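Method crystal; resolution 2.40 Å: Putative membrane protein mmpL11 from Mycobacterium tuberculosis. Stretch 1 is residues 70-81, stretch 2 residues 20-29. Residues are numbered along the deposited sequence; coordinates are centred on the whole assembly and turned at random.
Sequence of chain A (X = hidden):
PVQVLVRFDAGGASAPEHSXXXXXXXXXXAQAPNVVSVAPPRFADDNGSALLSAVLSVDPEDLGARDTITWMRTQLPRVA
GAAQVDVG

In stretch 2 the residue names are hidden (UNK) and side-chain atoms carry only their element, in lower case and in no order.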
ATOM      1  N   THR A  70       3.415  -7.028 -10.941  1.00 51.24           N
ATOM      2  CA  THR A  70       2.555  -8.200 -11.084  1.00 55.21           C
ATOM      3  C   THR A  70       2.521  -8.997  -9.782  1.00 49.79           C
ATOM      4  O   THR A  70       1.493  -9.567  -9.418  1.00 49.25           O
ATOM      5  CB  THR A  70       3.020  -9.116 -12.242  1.00 66.81           C
ATOM      6  OG1 THR A  70       2.121 -10.224 -12.370  1.00 68.54           O
ATOM      7  CG2 THR A  70       4.432  -9.639 -12.004  1.00 66.55           C
ATOM      8  N   TRP A  71       3.651  -9.025  -9.083  1.00 48.89           N
ATOM      9  CA  TRP A  71       3.744  -9.705  -7.797  1.00 46.73           C
ATOM     10  C   TRP A  71       2.845  -9.023  -6.768  1.00 51.44           C
ATOM     11  O   TRP A  71       2.101  -9.683  -6.045  1.00 58.36           O
ATOM     12  CB  TRP A  71       5.195  -9.722  -7.309  1.00 46.77           C
ATOM     13  CG  TRP A  71       5.401 -10.471  -6.029  1.00 44.97           C
ATOM     14  CD1 TRP A  71       5.834 -11.757  -5.896  1.00 46.50           C
ATOM     15  CD2 TRP A  71       5.191  -9.977  -4.699  1.00 46.99           C
ATOM     16  NE1 TRP A  71       5.905 -12.097  -4.567  1.00 44.18           N
ATOM     17  CE2 TRP A  71       5.516 -11.023  -3.812  1.00 41.02           C
ATOM     18  CE3 TRP A  71       4.760  -8.756  -4.173  1.00 46.81           C
ATOM     19  CZ2 TRP A  71       5.423 -10.885  -2.429  1.00 37.95           C
ATOM     20  CZ3 TRP A  71       4.666  -8.621  -2.798  1.00 35.76           C
ATOM     21  CH2 TRP A  71       4.997  -9.680  -1.942  1.00 35.31           C
ATOM     22  N   MET A  72       2.916  -7.697  -6.714  1.00 53.41           N
ATOM     23  CA  MET A  72       2.123  -6.922  -5.767  1.00 43.91           C
ATOM     24  C   MET A  72       0.628  -7.035  -6.052  1.00 44.50           C
ATOM     25  O   MET A  72      -0.176  -7.209  -5.136  1.00 37.30           O
ATOM     26  CB  MET A  72       2.547  -5.454  -5.801  1.00 41.76           C
ATOM     27  CG  MET A  72       3.917  -5.195  -5.203  1.00 48.31           C
ATOM     28  SD  MET A  72       4.347  -3.447  -5.195  1.00 58.86           S
ATOM     29  CE  MET A  72       6.076  -3.533  -4.740  1.00 42.00           C
ATOM     30  N   ARG A  73       0.259  -6.940  -7.325  1.00 53.38           N
ATOM     31  CA  ARG A  73      -1.142  -7.027  -7.726  1.00 49.96           C
ATOM     32  C   ARG A  73      -1.742  -8.395  -7.412  1.00 46.84           C
ATOM     33  O   ARG A  73      -2.962  -8.557  -7.397  1.00 45.03           O
ATOM     34  CB  ARG A  73      -1.283  -6.724  -9.219  1.00 47.00           C
ATOM     35  CG  ARG A  73      -1.135  -5.252  -9.555  1.00 50.59           C
ATOM     36  CD  ARG A  73      -1.059  -5.019 -11.053  1.00 51.45           C
ATOM     37  NE  ARG A  73      -1.051  -3.594 -11.371  1.00 59.42           N
ATOM     38  CZ  ARG A  73      -0.695  -3.085 -12.547  1.00 57.12           C
ATOM     39  NH1 ARG A  73      -0.304  -3.881 -13.534  1.00 55.78           N
ATOM     40  NH2 ARG A  73      -0.725  -1.774 -12.732  1.00 54.05           N
ATOM     41  N   THR A  74      -0.876  -9.372  -7.159  1.00 42.41           N
ATOM     42  CA  THR A  74      -1.303 -10.729  -6.848  1.00 47.63           C
ATOM     43  C   THR A  74      -1.363 -10.971  -5.341  1.00 46.14           C
ATOM     44  O   THR A  74      -2.212 -11.723  -4.861  1.00 58.48           O
ATOM     45  CB  THR A  74      -0.350 -11.767  -7.483  1.00 54.67           C
ATOM     46  OG1 THR A  74      -0.303 -11.574  -8.903  1.00 61.12           O
ATOM     47  CG2 THR A  74      -0.806 -13.191  -7.185  1.00 46.85           C
ATOM     48  N   GLN A  75      -0.467 -10.322  -4.603  1.00 41.50           N
ATOM     49  CA  GLN A  75      -0.249 -10.644  -3.194  1.00 38.84           C
ATOM     50  C   GLN A  75      -0.885  -9.653  -2.222  1.00 33.05           C
ATOM     51  O   GLN A  75      -1.315 -10.036  -1.135  1.00 36.77           O
ATOM     52  CB  GLN A  75       1.254 -10.726  -2.917  1.00 44.19           C
ATOM     53  CG  GLN A  75       1.959 -11.827  -3.686  1.00 44.68           C
ATOM     54  CD  GLN A  75       1.473 -13.209  -3.303  1.00 56.25           C
ATOM     55  OE1 GLN A  75       1.193 -13.479  -2.135  1.00 41.36           O
ATOM     56  NE2 GLN A  75       1.364 -14.091  -4.291  1.00 55.20           N
ATOM     57  N   LEU A  76      -0.936  -8.382  -2.605  1.00 30.89           N
ATOM     58  CA  LEU A  76      -1.402  -7.335  -1.700  1.00 35.47           C
ATOM     59  C   LEU A  76      -2.917  -7.336  -1.457  1.00 26.40           C
ATOM     60  O   LEU A  76      -3.360  -6.938  -0.378  1.00 26.74           O
ATOM     61  CB  LEU A  76      -0.973  -5.964  -2.224  1.00 35.34           C
ATOM     62  CG  LEU A  76       0.538  -5.745  -2.380  1.00 33.59           C
ATOM     63  CD1 LEU A  76       0.823  -4.303  -2.770  1.00 29.61           C
ATOM     64  CD2 LEU A  76       1.308  -6.114  -1.118  1.00 27.45           C
ATOM     65  N   PRO A  77      -3.721  -7.762  -2.451  1.00 28.72           N
ATOM     66  CA  PRO A  77      -5.166  -7.813  -2.190  1.00 32.53           C
ATOM     67  C   PRO A  77      -5.542  -8.713  -1.013  1.00 25.49           C
ATOM     68  O   PRO A  77      -6.470  -8.370  -0.278  1.00 23.18           O
ATOM     69  CB  PRO A  77      -5.738  -8.364  -3.499  1.00 31.24           C
ATOM     70  CG  PRO A  77      -4.762  -7.953  -4.531  1.00 33.62           C
ATOM     71  CD  PRO A  77      -3.417  -8.025  -3.868  1.00 32.42           C
ATOM     72  N   ARG A  78      -4.844  -9.833  -0.837  1.00 33.92           N
ATOM     73  CA  ARG A  78      -5.093 -10.711   0.309  1.00 27.31           C
ATOM     74  C   ARG A  78      -4.947  -9.924   1.600  1.00 24.48           C
ATOM     75  O   ARG A  78      -5.742 -10.059   2.528  1.00 30.34           O
ATOM     76  CB  ARG A  78      -4.120 -11.892   0.357  1.00 38.48           C
ATOM     77  CG  ARG A  78      -3.719 -12.522  -0.965  1.00 60.78           C
ATOM     78  CD  ARG A  78      -2.848 -13.737  -0.671  1.00 62.51           C
ATOM     79  NE  ARG A  78      -2.017 -14.162  -1.794  1.00 60.56           N
ATOM     80  CZ  ARG A  78      -2.480 -14.731  -2.903  1.00 57.29           C
ATOM     81  NH1 ARG A  78      -3.782 -14.925  -3.063  1.00 55.25           N
ATOM     82  NH2 ARG A  78      -1.639 -15.092  -3.861  1.00 77.65           N
ATOM     83  N   VAL A  79      -3.902  -9.106   1.634  1.00 24.03           N
ATOM     84  CA  VAL A  79      -3.495  -8.381   2.827  1.00 27.85           C
ATOM     85  C   VAL A  79      -4.394  -7.180   3.099  1.00 22.92           C
ATOM     86  O   VAL A  79      -4.593  -6.794   4.247  1.00 28.09           O
ATOM     87  CB  VAL A  79      -2.027  -7.905   2.687  1.00 23.83           C
ATOM     88  CG1 VAL A  79      -1.583  -7.108   3.901  1.00 28.57           C
ATOM     89  CG2 VAL A  79      -1.109  -9.098   2.471  1.00 28.00           C
ATOM     90  N   ALA A  80      -4.940  -6.595   2.037  1.00 28.99           N
ATOM     91  CA  ALA A  80      -5.699  -5.356   2.157  1.00 25.46           C
ATOM     92  C   ALA A  80      -7.117  -5.607   2.664  1.00 17.25           C
ATOM     93  O   ALA A  80      -7.700  -4.761   3.340  1.00 20.72           O
ATOM     94  CB  ALA A  80      -5.736  -4.640   0.823  1.00 19.33           C
ATOM     95  N   GLY A  81      -7.668  -6.771   2.337  1.00 23.69           N
ATOM     96  CA  GLY A  81      -9.011  -7.118   2.766  1.00 22.67           C
ATOM     97  C   GLY A  81     -10.057  -6.290   2.048  1.00 21.85           C
ATOM     98  O   GLY A  81     -10.126  -6.297   0.820  1.00 22.11           O
ATOM     99  N   UNK A  20      -3.189  -0.534  10.999  1.00 12.15           N
ATOM    100  CA  UNK A  20      -2.655  -1.890  10.948  1.00 16.35           C
ATOM    101  C   UNK A  20      -2.786  -2.464   9.542  1.00 16.05           C
ATOM    102  O   UNK A  20      -1.944  -3.245   9.098  1.00 14.54           O
ATOM    103  c   UNK A  20      -2.944  -4.251  11.907  1.00 30.30           C
ATOM    104  o   UNK A  20      -0.810  -3.658  12.811  1.00 34.09           O
ATOM    105  c   UNK A  20      -1.455  -4.439  12.112  1.00 42.66           C
ATOM    106  n   UNK A  20      -0.897  -5.479  11.497  1.00 40.44           N
ATOM    107  c   UNK A  20      -3.366  -2.788  11.963  1.00 14.38           C
ATOM    108  N   UNK A  21      -3.846  -2.075   8.843  1.00 12.00           N
ATOM    109  CA  UNK A  21      -4.038  -2.495   7.463  1.00 15.17           C
ATOM    110  C   UNK A  21      -2.966  -1.875   6.579  1.00 13.00           C
ATOM    111  O   UNK A  21      -2.427  -2.529   5.691  1.00 14.07           O
ATOM    112  o   UNK A  21      -6.431  -2.671   7.789  1.00 27.95           O
ATOM    113  c   UNK A  21      -5.426  -2.101   6.941  1.00 18.72           C
ATOM    114  c   UNK A  21      -5.627  -2.595   5.510  1.00 18.59           C
ATOM    115  N   UNK A  22      -2.667  -0.606   6.824  1.00 13.65           N
ATOM    116  CA  UNK A  22      -1.610   0.077   6.097  1.00 14.21           C
ATOM    117  C   UNK A  22      -0.259  -0.530   6.461  1.00 24.65           C
ATOM    118  O   UNK A  22       0.618  -0.677   5.606  1.00 22.08           O
ATOM    119  c   UNK A  22      -2.876   2.233   5.831  1.00 21.15           C
ATOM    120  c   UNK A  22      -0.380   2.256   5.785  1.00 17.31           C
ATOM    121  c   UNK A  22      -3.078   3.682   6.239  1.00 25.95           C
ATOM    122  c   UNK A  22      -1.606   1.591   6.393  1.00 13.64           C
ATOM    123  N   UNK A  23      -0.093  -0.878   7.734  1.00 17.52           N
ATOM    124  CA  UNK A  23       1.154  -1.472   8.209  1.00 25.52           C
ATOM    125  C   UNK A  23       1.359  -2.864   7.618  1.00 16.70           C
ATOM    126  O   UNK A  23       2.484  -3.255   7.306  1.00 26.86           O
ATOM    127  c   UNK A  23       1.163  -1.534   9.727  1.00 22.62           C
ATOM    128  N   UNK A  24       0.267  -3.604   7.461  1.00 15.31           N
ATOM    129  CA  UNK A  24       0.328  -4.951   6.896  1.00 16.75           C
ATOM    130  C   UNK A  24       0.680  -4.899   5.414  1.00 17.62           C
ATOM    131  O   UNK A  24       1.493  -5.683   4.934  1.00 19.45           O
ATOM    132  c   UNK A  24      -0.995  -5.678   7.100  1.00 16.65           C
ATOM    133  N   UNK A  25       0.057  -3.972   4.693  1.00 16.86           N
ATOM    134  CA  UNK A  25       0.335  -3.790   3.272  1.00 18.27           C
ATOM    135  C   UNK A  25       1.782  -3.355   3.075  1.00 18.75           C
ATOM    136  O   UNK A  25       2.474  -3.849   2.187  1.00 28.28           O
ATOM    137  c   UNK A  25      -3.101  -2.219   2.460  1.00 16.45           C
ATOM    138  c   UNK A  25      -2.047  -3.283   2.641  1.00 27.35           C
ATOM    139  c   UNK A  25      -0.616  -2.747   2.643  1.00 17.29           C
ATOM    140  c   UNK A  25      -0.199  -2.414   1.212  1.00 25.29           C
ATOM    141  N   UNK A  26       2.230  -2.427   3.912  1.00 18.01           N
ATOM    142  CA  UNK A  26       3.591  -1.915   3.845  1.00 19.01           C
ATOM    143  C   UNK A  26       4.614  -3.033   4.045  1.00 21.69           C
ATOM    144  O   UNK A  26       5.614  -3.111   3.332  1.00 24.36           O
ATOM    145  n   UNK A  26       7.044   1.233   7.832  1.00 34.53           N
ATOM    146  c   UNK A  26       7.348   1.789   6.665  1.00 39.18           C
ATOM    147  n   UNK A  26       8.516   2.399   6.520  1.00 32.35           N
ATOM    148  c   UNK A  26       5.168  -0.210   4.914  1.00 33.90           C
ATOM    149  c   UNK A  26       3.781  -0.822   4.896  1.00 25.21           C
ATOM    150  n   UNK A  26       6.494   1.750   5.642  1.00 44.24           N
ATOM    151  c   UNK A  26       5.177   1.112   5.667  1.00 43.68           C
ATOM    152  N   UNK A  27       4.344  -3.903   5.012  1.00 30.26           N
ATOM    153  CA  UNK A  27       5.230  -5.018   5.332  1.00 25.88           C
ATOM    154  C   UNK A  27       5.315  -6.037   4.196  1.00 29.78           C
ATOM    155  O   UNK A  27       6.371  -6.629   3.964  1.00 34.53           O
ATOM    156  n   UNK A  27       5.021  -8.210   6.600  1.00 51.28           N
ATOM    157  c   UNK A  27       5.870  -9.129   7.024  1.00 46.01           C
ATOM    158  c   UNK A  27       4.753  -5.702   6.616  1.00 34.46           C
ATOM    159  c   UNK A  27       6.657  -7.165   7.601  1.00 38.75           C
ATOM    160  c   UNK A  27       5.491  -6.960   6.946  1.00 43.27           C
ATOM    161  n   UNK A  27       6.873  -8.522   7.633  1.00 40.98           N
ATOM    162  N   UNK A  28       4.207  -6.244   3.490  1.00 23.23           N
ATOM    163  CA  UNK A  28       4.183  -7.196   2.385  1.00 25.16           C
ATOM    164  C   UNK A  28       4.907  -6.631   1.164  1.00 26.30           C
ATOM    165  O   UNK A  28       5.532  -7.371   0.405  1.00 28.59           O
ATOM    166  c   UNK A  28       2.620  -8.782   1.112  1.00 26.85           C
ATOM    167  c   UNK A  28       3.838 -12.025   0.652  1.00 44.55           C
ATOM    168  n   UNK A  28       5.075 -11.767   1.062  1.00 46.70           N
ATOM    169  c   UNK A  28       2.906 -10.069   1.870  1.00 37.89           C
ATOM    170  n   UNK A  28       2.812 -11.254   1.016  1.00 40.13           N
ATOM    171  n   UNK A  28       3.622 -13.074  -0.129  1.00 35.97           N
ATOM    172  c   UNK A  28       2.743  -7.561   2.019  1.00 24.51           C
ATOM    173  N   UNK A  29       4.815  -5.318   0.978  1.00 25.05           N
ATOM    174  CA  UNK A  29       5.520  -4.645  -0.108  1.00 26.39           C
ATOM    175  C   UNK A  29       7.027  -4.814   0.056  1.00 29.70           C
ATOM    176  O   UNK A  29       7.741  -5.060  -0.914  1.00 39.79           O
ATOM    177  c   UNK A  29       3.723  -2.955  -0.632  1.00 23.97           C
ATOM    178  c   UNK A  29       6.106  -2.382  -1.108  1.00 26.74           C
ATOM    179  c   UNK A  29       5.166  -3.140  -0.162  1.00 30.49           C
ATOM    180  c   UNK A  29       3.172  -1.561  -0.404  1.00 22.47           C
TER

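Position 20 carries three side-chain carbons in a row, the third bearing one oxygen and one nitrogen, and it touches nothing on stretch 1. A primary amide on a two-methylene arm is glutamine, Q20, a polar side chain that suits an exposed place on the helix. At position 21 a single carbon holds one oxygen and one carbon, and that terminal carbon lies near the backbone oxygen of A80. This is threonine, T21; its methyl CG2 packs 3.7 Å from A80 O, while its hydroxyl suits a partly exposed site.

Position 22 has four carbons, forked at the first, with one arm two carbons long: isoleucine, I22, apolar as its buried place demands, though out of reach of stretch 1. Position 23 has a lone side-chain carbon, so it is alanine, A23; it is exposed and makes no contact with stretch 1. Position 24 also has a single carbon, but this one points toward stretch 1 and meets V79. It is again alanine, A24, whose CB lies 3.6 Å from V79 CG1; so short a side chain lets the valine come close to the helix backbone.

Position 25 repeats the four-carbon fork, its end reaching V79 and A80. It is isoleucine, I25, a branched apolar side chain filling buried space: CG1 is 4.1 Å from V79 CG1, and CD1 is 3.9 Å from A80 CB. Position 26 shows three carbons, a nitrogen, then a carbon with two more nitrogens; its CA-to-CB bond points away from stretch 1, and no atom comes within contact distance. This is arginine, R26, hydrogen-bonded elsewhere in the structure. Position 27 has one carbon, then a five-membered ring of three carbons and two nitrogens: histidine, H27, whose polar ring suits an exposed site.

Position 28 has the same chain and guanidinium pattern, but points toward stretch 1 and sits among W71, Q75, L76 and V79. It is arginine, R28. Its CG packs 3.7 Å from L76 CD2, its guanidinium lays one face against W71 CZ2, and NH2 donates a hydrogen bond to Q75 OE1 at 3.2 Å. Position 29 is another such fork, touching M72 and L76: isoleucine, I29, apolar and buried, with CG2 3.8 Å from M72 CE and CG1 3.8 Å from L76 CD1.

The two helices run nearly antiparallel, at 156°, with axes 9.1 Å apart at closest approach. I25 and I29, one turn apart, supply the buried apolar layer. R28 is the knob: its methylenes add apolar packing, while its charged end meets the tryptophan ring and glutamine carbonyl. Q75 OE1 also accepts from R78 NE (3.3 Å), so this oxygen serves two arginines.

Stretch 2, residues 20-29: QTIAAIRHRI
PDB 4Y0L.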